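Local coordinates for cysteine protease-like VirA (Shigella flexneri, PDB 3EB8), which is a secreted virulence effector required for bacterial entry into epithelial cells and for subsequent spreading, whose assigned alpha-tubulin protease activity is disputed, at residues A[19-24]-A[81-86]; A[33-38]-A[45-50]; A[117-122]-A[350-355]; A[74-79]-A[91-96]. All coordinates share one frame; numbering follows the deposited sequence.

Overall arrangement
The four contacts trace how a small antiparallel sheet near the N-terminus is joined to the larger mixed sheet. Contact 2 is a hairpin within the first and contact 3 a strand pairing within the second; their centres lie about 19 Å apart and they do not touch. Contact 1 sits between them, about 12 Å from each centre to centre: Ser24 pairs with His38 of contact 2, while Gln86 NE2 bonds to Ser350 OG and Lys85 O to Thr121 N. Contact 4, centred about 9 Å from contact 3, shares its sheet through Ile95, paired with Ile353 and Ser355; it also meets contact 2, Leu50 packing on Tyr75 and Leu48 on Leu78. Helix 245-265, within the tubulin-binding region 182-273, packs against Phe351.

Contact 1. Residues A[19-24]-A[81-86]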
loop_
_atom_site.group_PDB
_atom_site.type_symbol
_atom_site.label_atom_id
_atom_site.label_comp_id
_atom_site.label_asym_id
_atom_site.label_seq_id
_atom_site.Cartn_x
_atom_site.Cartn_y
_atom_site.Cartn_z
ATOM N N LEU A 19 12.756 -17.187 -0.433
ATOM C CA LEU A 19 13.337 -16.519 -1.585
ATOM C C LEU A 19 12.105 -15.770 -2.058
ATOM O O LEU A 19 11.046 -15.918 -1.465
ATOM C CB LEU A 19 13.823 -17.550 -2.610
ATOM C CG LEU A 19 14.707 -18.665 -2.013
ATOM C CD1 LEU A 19 14.852 -19.902 -2.918
ATOM C CD2 LEU A 19 16.086 -18.135 -1.605
ATOM N N MET A 20 12.199 -14.968 -3.096
ATOM C CA MET A 20 11.019 -14.215 -3.556
ATOM C C MET A 20 10.803 -13.007 -2.665
ATOM O O MET A 20 10.730 -11.887 -3.155
ATOM C CB MET A 20 9.716 -15.044 -3.599
ATOM C CG MET A 20 9.684 -16.249 -4.535
ATOM S SD MET A 20 10.619 -16.014 -6.046
ATOM C CE MET A 20 9.732 -14.658 -6.813
ATOM N N ASP A 21 10.679 -13.226 -1.360
ATOM C CA ASP A 21 10.567 -12.097 -0.438
ATOM C C ASP A 21 11.894 -11.339 -0.424
ATOM O O ASP A 21 11.925 -10.112 -0.422
ATOM C CB ASP A 21 10.177 -12.564 0.967
ATOM C CG ASP A 21 8.735 -13.081 1.051
ATOM O OD1 ASP A 21 8.034 -13.187 0.001
ATOM O OD2 ASP A 21 8.311 -13.384 2.191
ATOM N N SER A 22 12.986 -12.095 -0.434
ATOM C CA SER A 22 14.342 -11.591 -0.627
ATOM C C SER A 22 14.482 -10.620 -1.808
ATOM O O SER A 22 15.450 -9.865 -1.882
ATOM C CB SER A 22 15.289 -12.775 -0.831
ATOM O OG SER A 22 15.544 -13.431 0.397
ATOM N N PHE A 23 13.529 -10.655 -2.732
ATOM C CA PHE A 23 13.607 -9.823 -3.917
ATOM C C PHE A 23 13.233 -8.384 -3.592
ATOM O O PHE A 23 12.212 -8.122 -2.952
ATOM C CB PHE A 23 12.740 -10.381 -5.054
ATOM C CG PHE A 23 13.387 -11.509 -5.807
ATOM C CD1 PHE A 23 13.226 -12.819 -5.394
ATOM C CD2 PHE A 23 14.186 -11.250 -6.916
ATOM C CE1 PHE A 23 13.845 -13.863 -6.071
ATOM C CE2 PHE A 23 14.808 -12.285 -7.609
ATOM C CZ PHE A 23 14.637 -13.593 -7.193
ATOM N N SER A 24 14.079 -7.455 -4.024
ATOM C CA SER A 24 13.851 -6.037 -3.785
ATOM C C SER A 24 13.983 -5.273 -5.084
ATOM O O SER A 24 14.731 -5.684 -5.968
ATOM C CB SER A 24 14.869 -5.507 -2.773
ATOM O OG SER A 24 14.987 -6.398 -1.672
ATOM N N SER A 81 4.398 -14.356 -7.620
ATOM C CA SER A 81 5.136 -14.826 -6.459
ATOM C C SER A 81 6.061 -13.772 -5.841
ATOM O O SER A 81 6.681 -14.024 -4.802
ATOM C CB SER A 81 5.920 -16.092 -6.814
ATOM O OG SER A 81 7.000 -15.773 -7.667
ATOM N N LEU A 82 6.177 -12.608 -6.481
ATOM C CA LEU A 82 6.964 -11.506 -5.913
ATOM C C LEU A 82 6.309 -10.955 -4.631
ATOM O O LEU A 82 5.104 -11.047 -4.447
ATOM C CB LEU A 82 7.158 -10.377 -6.937
ATOM C CG LEU A 82 8.034 -10.661 -8.167
ATOM C CD1 LEU A 82 8.023 -9.482 -9.100
ATOM C CD2 LEU A 82 9.456 -11.004 -7.769
ATOM N N PRO A 83 7.106 -10.371 -3.742
ATOM C CA PRO A 83 6.492 -9.788 -2.538
ATOM C C PRO A 83 5.715 -8.497 -2.870
ATOM O O PRO A 83 5.925 -7.909 -3.929
ATOM C CB PRO A 83 7.698 -9.457 -1.643
ATOM C CG PRO A 83 8.911 -9.952 -2.373
ATOM C CD PRO A 83 8.554 -10.132 -3.814
ATOM N N PRO A 84 4.840 -8.061 -1.953
ATOM C CA PRO A 84 4.079 -6.820 -2.113
ATOM C C PRO A 84 5.009 -5.603 -2.059
ATOM O O PRO A 84 5.024 -4.880 -1.067
ATOM C CB PRO A 84 3.175 -6.814 -0.878
ATOM C CG PRO A 84 3.985 -7.587 0.158
ATOM C CD PRO A 84 4.533 -8.722 -0.669
ATOM N N LYS A 85 5.777 -5.386 -3.122
ATOM C CA LYS A 85 6.668 -4.229 -3.208
ATOM C C LYS A 85 6.406 -3.511 -4.515
ATOM O O LYS A 85 5.758 -4.050 -5.411
ATOM C CB LYS A 85 8.134 -4.657 -3.127
ATOM C CG LYS A 85 8.460 -5.398 -1.853
ATOM C CD LYS A 85 9.913 -5.782 -1.775
ATOM C CE LYS A 85 10.194 -6.478 -0.461
ATOM N NZ LYS A 85 11.533 -7.129 -0.439
ATOM N N GLN A 86 6.894 -2.290 -4.616
ATOM C CA GLN A 86 6.718 -1.502 -5.824
ATOM C C GLN A 86 7.893 -1.728 -6.775
ATOM O O GLN A 86 9.017 -1.321 -6.501
ATOM C CB GLN A 86 6.553 -0.020 -5.474
ATOM C CG GLN A 86 5.430 0.266 -4.478
ATOM C CD GLN A 86 5.333 1.744 -4.128
ATOM O OE1 GLN A 86 6.273 2.329 -3.580
ATOM N NE2 GLN A 86 4.207 2.363 -4.466
HETATM O O HOH W 1 12.752 -4.611 -0.136
#
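The turn leading from helix 12-21 into the edge strand 24-25 meets the connection between helix 72-81 and strand 86-87, and a lysine ties the two together. Lys85, extended beyond CG, brings NZ up to two backbone carbonyls of the opposing turn. Lys85 NZ donates to Asp21 O at 3.0 Å, nearly along the C=O axis, and to Phe23 O at 2.8 Å, from above the carbonyl plane. A water accepts a third bond from Lys85 NZ at 2.8 Å and is weakly linked to Ser24 OG, so the ammonium group is gripped by three oxygens. The lysine follows an inverse gamma turn centred on Pro84, in which Lys85 N reaches Pro83 O, bending the chain sharply just before strand 86-87. The Pro83 ring lies against Asp21 and Phe23, with Pro83 CD 4.4 Å from Phe23 CB. Toward helix 72-81 a methionine takes over: bent at chi2 (-34°) and chi3 (-63°), it brings Met20 CE 3.1 Å from Ser81 OG, a hydroxyl already bonded to Leu78 O, and 3.8 Å from Leu82 CD2. Leu82 CD2 also lies 4.3 Å from Phe23 CB, while the Phe23 ring continues onto Ile46 and Leu48.

Contact 2. Residues A[33-38]-A[45-50]; sequences DGEFAH and SIRLCL
Gly34, with a positive phi, opens the pairing: its O takes a bond of 2.8 Å from Leu50 N, the donor standing well above the carbonyl plane. Glu35 follows opposite Cys49 in a non-hydrogen-bonded pair, its CB 3.5 Å from Cys49 SG. With CG anti to the backbone N (chi1 175°) and the chain extended, its carboxylate runs along the sheet to Arg47. There Arg47 NH1 meets the syn lone pair of Glu35 OE1 at 2.9 Å in a salt bridge; OE1 lies in the guanidinium plane, although carboxylate and guanidinium planes are 63° apart. Arg47 NE donates to Ser45 OG at 2.8 Å, also in plane, which fixes the rotation of the group, while Ser26 OG and Met32 N hold the carboxylate. Phe36, its CG in the crowded position between N and carbonyl carbon (chi1 65°), lays one ring face over Leu48, with Leu50 CD1 close by. Phe36 CZ comes to 3.4 Å from Leu48 CB. Phe36 N bonds to Leu48 O at 2.8 Å, and Ala37 N points to the same oxygen more weakly, at 3.4 Å. Ala37 O then receives Leu48 N, and His38 CB packs on Arg47 CD. Phe36 and Ala37 thus both face Leu48: a classic beta bulge, here within the antiparallel hairpin of strands 35-41 and 44-51.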
loop_
_atom_site.group_PDB
_atom_site.type_symbol
_atom_site.label_atom_id
_atom_site.label_comp_id
_atom_site.label_asym_id
_atom_site.label_seq_id
_atom_site.Cartn_x
_atom_site.Cartn_y
_atom_site.Cartn_z
ATOM N N ASP A 33 21.286 -4.049 -17.166
ATOM C CA ASP A 33 20.400 -3.338 -18.077
ATOM C C ASP A 33 18.984 -3.879 -17.966
ATOM O O ASP A 33 18.760 -5.077 -18.094
ATOM C CB ASP A 33 20.883 -3.457 -19.526
ATOM C CG ASP A 33 22.103 -2.597 -19.812
ATOM O OD1 ASP A 33 22.971 -2.471 -18.920
ATOM O OD2 ASP A 33 22.194 -2.051 -20.934
ATOM N N GLY A 34 18.029 -2.993 -17.728
ATOM C CA GLY A 34 16.639 -3.389 -17.641
ATOM C C GLY A 34 16.278 -4.077 -16.332
ATOM O O GLY A 34 15.130 -4.469 -16.131
ATOM N N GLU A 35 17.251 -4.218 -15.436
ATOM C CA GLU A 35 17.007 -4.843 -14.137
ATOM C C GLU A 35 16.020 -4.051 -13.286
ATOM O O GLU A 35 16.173 -2.844 -13.093
ATOM C CB GLU A 35 18.318 -5.027 -13.369
ATOM C CG GLU A 35 18.141 -5.550 -11.969
ATOM C CD GLU A 35 19.466 -5.686 -11.239
ATOM O OE1 GLU A 35 20.483 -5.977 -11.908
ATOM O OE2 GLU A 35 19.496 -5.500 -9.997
ATOM N N PHE A 36 15.009 -4.748 -12.774
ATOM C CA PHE A 36 13.987 -4.122 -11.957
ATOM C C PHE A 36 13.944 -4.728 -10.560
ATOM O O PHE A 36 13.384 -4.132 -9.642
ATOM C CB PHE A 36 12.612 -4.221 -12.629
ATOM C CG PHE A 36 12.105 -5.624 -12.760
ATOM C CD1 PHE A 36 11.359 -6.203 -11.744
ATOM C CD2 PHE A 36 12.376 -6.365 -13.891
ATOM C CE1 PHE A 36 10.898 -7.486 -11.849
ATOM C CE2 PHE A 36 11.909 -7.659 -14.003
ATOM C CZ PHE A 36 11.167 -8.216 -12.978
ATOM N N ALA A 37 14.533 -5.906 -10.389
ATOM C CA ALA A 37 14.624 -6.509 -9.061
ATOM C C ALA A 37 15.886 -7.338 -8.868
ATOM O O ALA A 37 16.501 -7.799 -9.825
ATOM C CB ALA A 37 13.406 -7.336 -8.763
ATOM N N HIS A 38 16.265 -7.526 -7.612
ATOM C CA HIS A 38 17.434 -8.324 -7.287
ATOM C C HIS A 38 17.248 -9.050 -5.969
ATOM O O HIS A 38 16.501 -8.613 -5.097
ATOM C CB HIS A 38 18.664 -7.440 -7.156
ATOM C CG HIS A 38 18.588 -6.506 -5.994
ATOM N ND1 HIS A 38 18.067 -5.238 -6.097
ATOM C CD2 HIS A 38 18.925 -6.675 -4.697
ATOM C CE1 HIS A 38 18.110 -4.655 -4.913
ATOM N NE2 HIS A 38 18.626 -5.505 -4.048
ATOM N N SER A 45 23.387 -14.076 -6.369
ATOM C CA SER A 45 22.577 -12.929 -6.691
ATOM C C SER A 45 21.701 -13.265 -7.870
ATOM O O SER A 45 22.160 -13.856 -8.840
ATOM C CB SER A 45 23.459 -11.740 -7.036
ATOM O OG SER A 45 22.666 -10.591 -7.253
ATOM N N ILE A 46 20.430 -12.906 -7.780
ATOM C CA ILE A 46 19.521 -13.085 -8.892
ATOM C C ILE A 46 19.057 -11.703 -9.336
ATOM O O ILE A 46 18.685 -10.875 -8.510
ATOM C CB ILE A 46 18.313 -13.976 -8.515
ATOM C CG1 ILE A 46 18.786 -15.337 -8.033
ATOM C CG2 ILE A 46 17.420 -14.199 -9.706
ATOM C CD1 ILE A 46 19.137 -15.390 -6.564
ATOM N N ARG A 47 19.109 -11.451 -10.636
ATOM C CA ARG A 47 18.643 -10.191 -11.167
ATOM C C ARG A 47 17.511 -10.451 -12.134
ATOM O O ARG A 47 17.602 -11.334 -12.992
ATOM C CB ARG A 47 19.773 -9.455 -11.877
ATOM C CG ARG A 47 21.059 -9.406 -11.096
ATOM C CD ARG A 47 20.889 -8.674 -9.778
ATOM N NE ARG A 47 22.175 -8.553 -9.098
ATOM C CZ ARG A 47 23.105 -7.662 -9.420
ATOM N NH1 ARG A 47 22.885 -6.803 -10.408
ATOM N NH2 ARG A 47 24.249 -7.631 -8.749
ATOM N N LEU A 48 16.440 -9.685 -11.997
ATOM C CA LEU A 48 15.310 -9.802 -12.898
ATOM C C LEU A 48 15.287 -8.591 -13.807
ATOM O O LEU A 48 15.212 -7.459 -13.333
ATOM C CB LEU A 48 14.019 -9.867 -12.104
ATOM C CG LEU A 48 14.071 -10.877 -10.962
ATOM C CD1 LEU A 48 12.773 -10.850 -10.151
ATOM C CD2 LEU A 48 14.346 -12.257 -11.501
ATOM N N CYS A 49 15.358 -8.829 -15.112
ATOM C CA CYS A 49 15.437 -7.735 -16.065
ATOM C C CYS A 49 14.307 -7.780 -17.075
ATOM O O CYS A 49 13.846 -8.851 -17.459
ATOM C CB CYS A 49 16.786 -7.748 -16.784
ATOM S SG CYS A 49 18.190 -7.726 -15.661
ATOM N N LEU A 50 13.870 -6.596 -17.490
ATOM C CA LEU A 50 12.904 -6.444 -18.558
ATOM C C LEU A 50 13.600 -5.798 -19.738
ATOM O O LEU A 50 14.350 -4.835 -19.577
ATOM C CB LEU A 50 11.740 -5.574 -18.092
ATOM C CG LEU A 50 10.653 -6.361 -17.369
ATOM C CD1 LEU A 50 9.855 -5.478 -16.442
ATOM C CD2 LEU A 50 9.742 -7.026 -18.387
#

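Contact 3. Residues A[117-122]-A[350-355]; sequences INCCTS and SFAIIS
Strand 121-123 pairs briefly and antiparallel with strand 348-356: Ser122 N donates to Phe351 O at 2.9 Å and nearly straight, Phe351 N returns a bond to Ser122 O at 3.0 Å, and the end-to-end directions of the touching parts lie 135° apart. Beside this hydrogen-bonded pair, two hydroxyls meet tip to tip. Thr121 OG1 and Ser350 OG are 2.5 Å apart, a short hydrogen bond in which either could be the donor. Both oxygens occupy the crowded position between backbone N and carbonyl carbon (chi1 50° and 61°), which turns them toward each other. Ser350 OG also accepts from Gln86 NE2, so this buried hydroxyl is gripped from both the paired strand and strand 86-87. The other branch of Thr121 is apolar, with CG2 set 3.6 Å from Ala352 CB. Further back along the chain, Cys119 SG reaches Ile354 CD1 at 3.6 Å and Ala352 CB at 3.9 Å. Ser350, Ala352 and Ile354, every second residue of their strand, therefore share the incoming segment. Phe351 turns from them toward Tyr251 and Ile254 of helix 245-265. Helix 110-118, which covers Ile354, thus leads through Cys119 and Cys120 into a short strand paired beside 348-356 in the mixed, parallel and antiparallel, beta sheet, with helices packed against it.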
loop_
_atom_site.group_PDB
_atom_site.type_symbol
_atom_site.label_atom_id
_atom_site.label_comp_id
_atom_site.label_asym_id
_atom_site.label_seq_id
_atom_site.Cartn_x
_atom_site.Cartn_y
_atom_site.Cartn_z
ATOM N N ILE A 117 -3.972 -7.698 -1.253
ATOM C CA ILE A 117 -3.196 -7.285 -0.100
ATOM C C ILE A 117 -1.715 -7.660 -0.271
ATOM O O ILE A 117 -0.818 -6.878 0.041
ATOM C CB ILE A 117 -3.772 -7.869 1.215
ATOM C CG1 ILE A 117 -5.068 -7.149 1.610
ATOM C CG2 ILE A 117 -2.771 -7.771 2.345
ATOM C CD1 ILE A 117 -5.722 -7.725 2.878
ATOM N N ASN A 118 -1.460 -8.839 -0.814
ATOM C CA ASN A 118 -0.095 -9.349 -0.880
ATOM C C ASN A 118 0.629 -9.287 -2.239
ATOM O O ASN A 118 1.718 -9.843 -2.383
ATOM C CB ASN A 118 -0.054 -10.768 -0.314
ATOM C CG ASN A 118 -0.440 -10.810 1.157
ATOM O OD1 ASN A 118 -1.380 -11.500 1.546
ATOM N ND2 ASN A 118 0.272 -10.040 1.978
ATOM N N CYS A 119 0.052 -8.620 -3.236
ATOM C CA CYS A 119 0.688 -8.638 -4.553
ATOM C C CYS A 119 1.617 -7.443 -4.785
ATOM O O CYS A 119 1.411 -6.368 -4.217
ATOM C CB CYS A 119 -0.345 -8.764 -5.690
ATOM S SG CYS A 119 -1.209 -7.252 -6.127
ATOM N N CYS A 120 2.653 -7.645 -5.596
ATOM C CA CYS A 120 3.558 -6.561 -5.957
ATOM C C CYS A 120 2.804 -5.615 -6.870
ATOM O O CYS A 120 1.726 -5.956 -7.335
ATOM C CB CYS A 120 4.795 -7.103 -6.678
ATOM S SG CYS A 120 4.489 -7.822 -8.338
ATOM N N THR A 121 3.354 -4.439 -7.124
ATOM C CA THR A 121 2.707 -3.482 -8.027
ATOM C C THR A 121 3.756 -2.854 -8.943
ATOM O O THR A 121 4.955 -3.027 -8.715
ATOM C CB THR A 121 2.002 -2.383 -7.233
ATOM O OG1 THR A 121 2.919 -1.859 -6.260
ATOM C CG2 THR A 121 0.763 -2.941 -6.511
ATOM N N SER A 122 3.310 -2.134 -9.971
ATOM C CA SER A 122 4.217 -1.506 -10.939
ATOM C C SER A 122 4.256 0.015 -10.791
ATOM O O SER A 122 3.219 0.682 -10.795
ATOM C CB SER A 122 3.814 -1.878 -12.371
ATOM O OG SER A 122 4.654 -1.255 -13.329
ATOM N N SER A 350 2.190 3.191 -7.294
ATOM C CA SER A 350 2.240 1.956 -8.071
ATOM C C SER A 350 0.843 1.364 -8.202
ATOM O O SER A 350 -0.012 1.633 -7.372
ATOM C CB SER A 350 3.160 0.954 -7.400
ATOM O OG SER A 350 2.668 0.641 -6.110
ATOM N N PHE A 351 0.627 0.554 -9.240
ATOM C CA PHE A 351 -0.681 -0.022 -9.541
ATOM C C PHE A 351 -0.624 -1.528 -9.736
ATOM O O PHE A 351 0.370 -2.064 -10.194
ATOM C CB PHE A 351 -1.233 0.553 -10.843
ATOM C CG PHE A 351 -1.904 1.868 -10.694
ATOM C CD1 PHE A 351 -1.183 2.991 -10.312
ATOM C CD2 PHE A 351 -3.257 2.001 -10.974
ATOM C CE1 PHE A 351 -1.799 4.212 -10.188
ATOM C CE2 PHE A 351 -3.884 3.232 -10.863
ATOM C CZ PHE A 351 -3.155 4.341 -10.470
ATOM N N ALA A 352 -1.724 -2.197 -9.432
ATOM C CA ALA A 352 -1.934 -3.544 -9.912
ATOM C C ALA A 352 -3.424 -3.819 -10.047
ATOM O O ALA A 352 -4.250 -3.251 -9.332
ATOM C CB ALA A 352 -1.264 -4.592 -8.983
ATOM N N ILE A 353 -3.759 -4.699 -10.978
ATOM C CA ILE A 353 -5.098 -5.230 -11.071
ATOM C C ILE A 353 -5.110 -6.671 -10.565
ATOM O O ILE A 353 -4.244 -7.481 -10.913
ATOM C CB ILE A 353 -5.657 -5.126 -12.501
ATOM C CG1 ILE A 353 -5.949 -3.660 -12.839
ATOM C CG2 ILE A 353 -6.958 -5.897 -12.633
ATOM C CD1 ILE A 353 -6.380 -3.446 -14.273
ATOM N N ILE A 354 -6.085 -6.961 -9.711
ATOM C CA ILE A 354 -6.288 -8.291 -9.166
ATOM C C ILE A 354 -7.649 -8.779 -9.652
ATOM O O ILE A 354 -8.672 -8.132 -9.420
ATOM C CB ILE A 354 -6.211 -8.292 -7.626
ATOM C CG1 ILE A 354 -4.795 -7.914 -7.156
ATOM C CG2 ILE A 354 -6.605 -9.639 -7.070
ATOM C CD1 ILE A 354 -4.508 -6.422 -7.149
ATOM N N SER A 355 -7.648 -9.900 -10.368
ATOM C CA SER A 355 -8.862 -10.423 -10.981
ATOM C C SER A 355 -9.276 -11.765 -10.381
ATOM O O SER A 355 -8.409 -12.607 -10.078
ATOM C CB SER A 355 -8.648 -10.597 -12.487
ATOM O OG SER A 355 -9.763 -11.225 -13.090
#

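Contact 4. Residues A[74-79]-A[91-96]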
loop_
_atom_site.group_PDB
_atom_site.type_symbol
_atom_site.label_atom_id
_atom_site.label_comp_id
_atom_site.label_asym_id
_atom_site.label_seq_id
_atom_site.Cartn_x
_atom_site.Cartn_y
_atom_site.Cartn_z
ATOM N N GLU A 74 5.502 -17.851 -17.904
ATOM C CA GLU A 74 6.444 -18.039 -16.805
ATOM C C GLU A 74 6.693 -16.724 -16.076
ATOM O O GLU A 74 6.998 -16.695 -14.887
ATOM C CB GLU A 74 7.750 -18.616 -17.353
ATOM C CG GLU A 74 7.515 -19.697 -18.408
ATOM C CD GLU A 74 8.792 -20.181 -19.065
ATOM O OE1 GLU A 74 8.816 -21.357 -19.500
ATOM O OE2 GLU A 74 9.769 -19.398 -19.141
ATOM N N TYR A 75 6.556 -15.629 -16.803
ATOM C CA TYR A 75 6.818 -14.314 -16.260
ATOM C C TYR A 75 5.649 -13.860 -15.400
ATOM O O TYR A 75 5.829 -13.179 -14.390
ATOM C CB TYR A 75 7.063 -13.318 -17.400
ATOM C CG TYR A 75 7.121 -11.867 -16.965
ATOM C CD1 TYR A 75 7.876 -11.473 -15.871
ATOM C CD2 TYR A 75 6.429 -10.884 -17.667
ATOM C CE1 TYR A 75 7.928 -10.155 -15.481
ATOM C CE2 TYR A 75 6.486 -9.556 -17.287
ATOM C CZ TYR A 75 7.231 -9.205 -16.196
ATOM O OH TYR A 75 7.276 -7.890 -15.818
ATOM N N ASN A 76 4.440 -14.228 -15.804
ATOM C CA ASN A 76 3.263 -13.854 -15.030
ATOM C C ASN A 76 3.201 -14.707 -13.774
ATOM O O ASN A 76 2.759 -14.257 -12.718
ATOM C CB ASN A 76 1.985 -13.968 -15.874
ATOM C CG ASN A 76 1.821 -12.803 -16.833
ATOM O OD1 ASN A 76 1.695 -11.646 -16.418
ATOM N ND2 ASN A 76 1.826 -13.103 -18.127
ATOM N N ASN A 77 3.681 -15.933 -13.894
ATOM C CA ASN A 77 3.843 -16.789 -12.736
ATOM C C ASN A 77 4.827 -16.138 -11.752
ATOM O O ASN A 77 4.592 -16.079 -10.538
ATOM C CB ASN A 77 4.358 -18.154 -13.192
ATOM C CG ASN A 77 4.243 -19.209 -12.119
ATOM O OD1 ASN A 77 5.210 -19.499 -11.406
ATOM N ND2 ASN A 77 3.052 -19.788 -11.988
ATOM N N LEU A 78 5.937 -15.635 -12.288
ATOM C CA LEU A 78 6.943 -14.953 -11.476
ATOM C C LEU A 78 6.347 -13.737 -10.790
ATOM O O LEU A 78 6.570 -13.513 -9.615
ATOM C CB LEU A 78 8.142 -14.539 -12.333
ATOM C CG LEU A 78 9.306 -13.840 -11.629
ATOM C CD1 LEU A 78 10.593 -13.994 -12.423
ATOM C CD2 LEU A 78 9.014 -12.385 -11.426
ATOM N N LEU A 79 5.581 -12.949 -11.526
ATOM C CA LEU A 79 4.968 -11.763 -10.947
ATOM C C LEU A 79 4.070 -12.068 -9.746
ATOM O O LEU A 79 4.027 -11.303 -8.781
ATOM C CB LEU A 79 4.175 -11.006 -12.007
ATOM C CG LEU A 79 5.038 -10.272 -13.028
ATOM C CD1 LEU A 79 4.175 -9.501 -14.019
ATOM C CD2 LEU A 79 6.019 -9.359 -12.312
ATOM N N LYS A 91 4.312 -1.503 -16.720
ATOM C CA LYS A 91 3.045 -1.971 -17.234
ATOM C C LYS A 91 2.226 -2.449 -16.052
ATOM O O LYS A 91 2.740 -3.169 -15.188
ATOM C CB LYS A 91 3.272 -3.133 -18.207
ATOM C CG LYS A 91 1.998 -3.829 -18.655
ATOM C CD LYS A 91 2.319 -5.024 -19.532
ATOM C CE LYS A 91 1.099 -5.899 -19.768
ATOM N NZ LYS A 91 1.481 -7.212 -20.392
ATOM N N VAL A 92 0.959 -2.053 -16.006
ATOM C CA VAL A 92 0.082 -2.489 -14.934
ATOM C C VAL A 92 -0.396 -3.896 -15.237
ATOM O O VAL A 92 -1.087 -4.118 -16.232
ATOM C CB VAL A 92 -1.115 -1.552 -14.804
ATOM C CG1 VAL A 92 -2.045 -2.005 -13.662
ATOM C CG2 VAL A 92 -0.627 -0.109 -14.608
ATOM N N HIS A 93 -0.021 -4.841 -14.380
ATOM C CA HIS A 93 -0.345 -6.252 -14.584
ATOM C C HIS A 93 -1.601 -6.705 -13.862
ATOM O O HIS A 93 -2.052 -6.063 -12.914
ATOM C CB HIS A 93 0.831 -7.130 -14.167
ATOM C CG HIS A 93 1.959 -7.105 -15.143
ATOM N ND1 HIS A 93 2.128 -8.074 -16.106
ATOM C CD2 HIS A 93 2.961 -6.213 -15.326
ATOM C CE1 HIS A 93 3.194 -7.786 -16.831
ATOM N NE2 HIS A 93 3.714 -6.659 -16.380
ATOM N N THR A 94 -2.157 -7.817 -14.326
ATOM C CA THR A 94 -3.290 -8.438 -13.675
ATOM C C THR A 94 -2.864 -9.751 -13.032
ATOM O O THR A 94 -2.343 -10.641 -13.705
ATOM C CB THR A 94 -4.400 -8.701 -14.698
ATOM O OG1 THR A 94 -4.878 -7.445 -15.200
ATOM C CG2 THR A 94 -5.538 -9.509 -14.086
ATOM N N ILE A 95 -3.069 -9.845 -11.719
ATOM C CA ILE A 95 -2.773 -11.043 -10.957
ATOM C C ILE A 95 -4.072 -11.796 -10.739
ATOM O O ILE A 95 -5.056 -11.227 -10.265
ATOM C CB ILE A 95 -2.173 -10.696 -9.569
ATOM C CG1 ILE A 95 -0.983 -9.737 -9.712
ATOM C CG2 ILE A 95 -1.790 -11.962 -8.802
ATOM C CD1 ILE A 95 0.062 -10.213 -10.689
ATOM N N THR A 96 -4.089 -13.068 -11.103
ATOM C CA THR A 96 -5.266 -13.881 -10.874
ATOM C C THR A 96 -5.349 -14.455 -9.459
ATOM O O THR A 96 -4.402 -15.051 -8.951
ATOM C CB THR A 96 -5.348 -14.994 -11.876
ATOM O OG1 THR A 96 -5.375 -14.433 -13.196
ATOM C CG2 THR A 96 -6.623 -15.787 -11.643
#
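Leu79 sets its CD1 methyl squarely over the imidazole of His93, 3.3 Å from the ring centroid and only 14° off the normal, a close CH-pi contact. With CG beside its own backbone N and the chain then extended, the leucine projects from helix 72-81 straight onto the ring. The same methyl lies over the rim of one face of the Tyr75 ring, one helical turn earlier, so it is lodged between two aromatic groups. Those groups are almost perpendicular, with planes at 89° and centroids 5.6 Å apart, and meet obliquely where Tyr75 CE2 approaches His93 CE1 at 3.8 Å. Tyr75 reaches this point because its CG is anti to the backbone N (chi1 170°). Asn76 completes the helical side: its OD1 stands 3.6 Å from His93 ND1, near but not hydrogen-bonded, with the amide plane steeply inclined to the ring. On the opposite face of the imidazole lies Lys91 CE, 4.0 Å above the plane and displaced toward the rim. The histidine is thereby held between an aliphatic methyl and an aliphatic stretch of lysine. Farther along, Ile95 CD1 touches Leu79 CB at 4.4 Å, a looser apolar contact. Helix 72-81 packs in this way on His93 and on Ile95 of strand 94-97, which pairs in parallel with strand 348-356, while Val92 turns to helix 245-265.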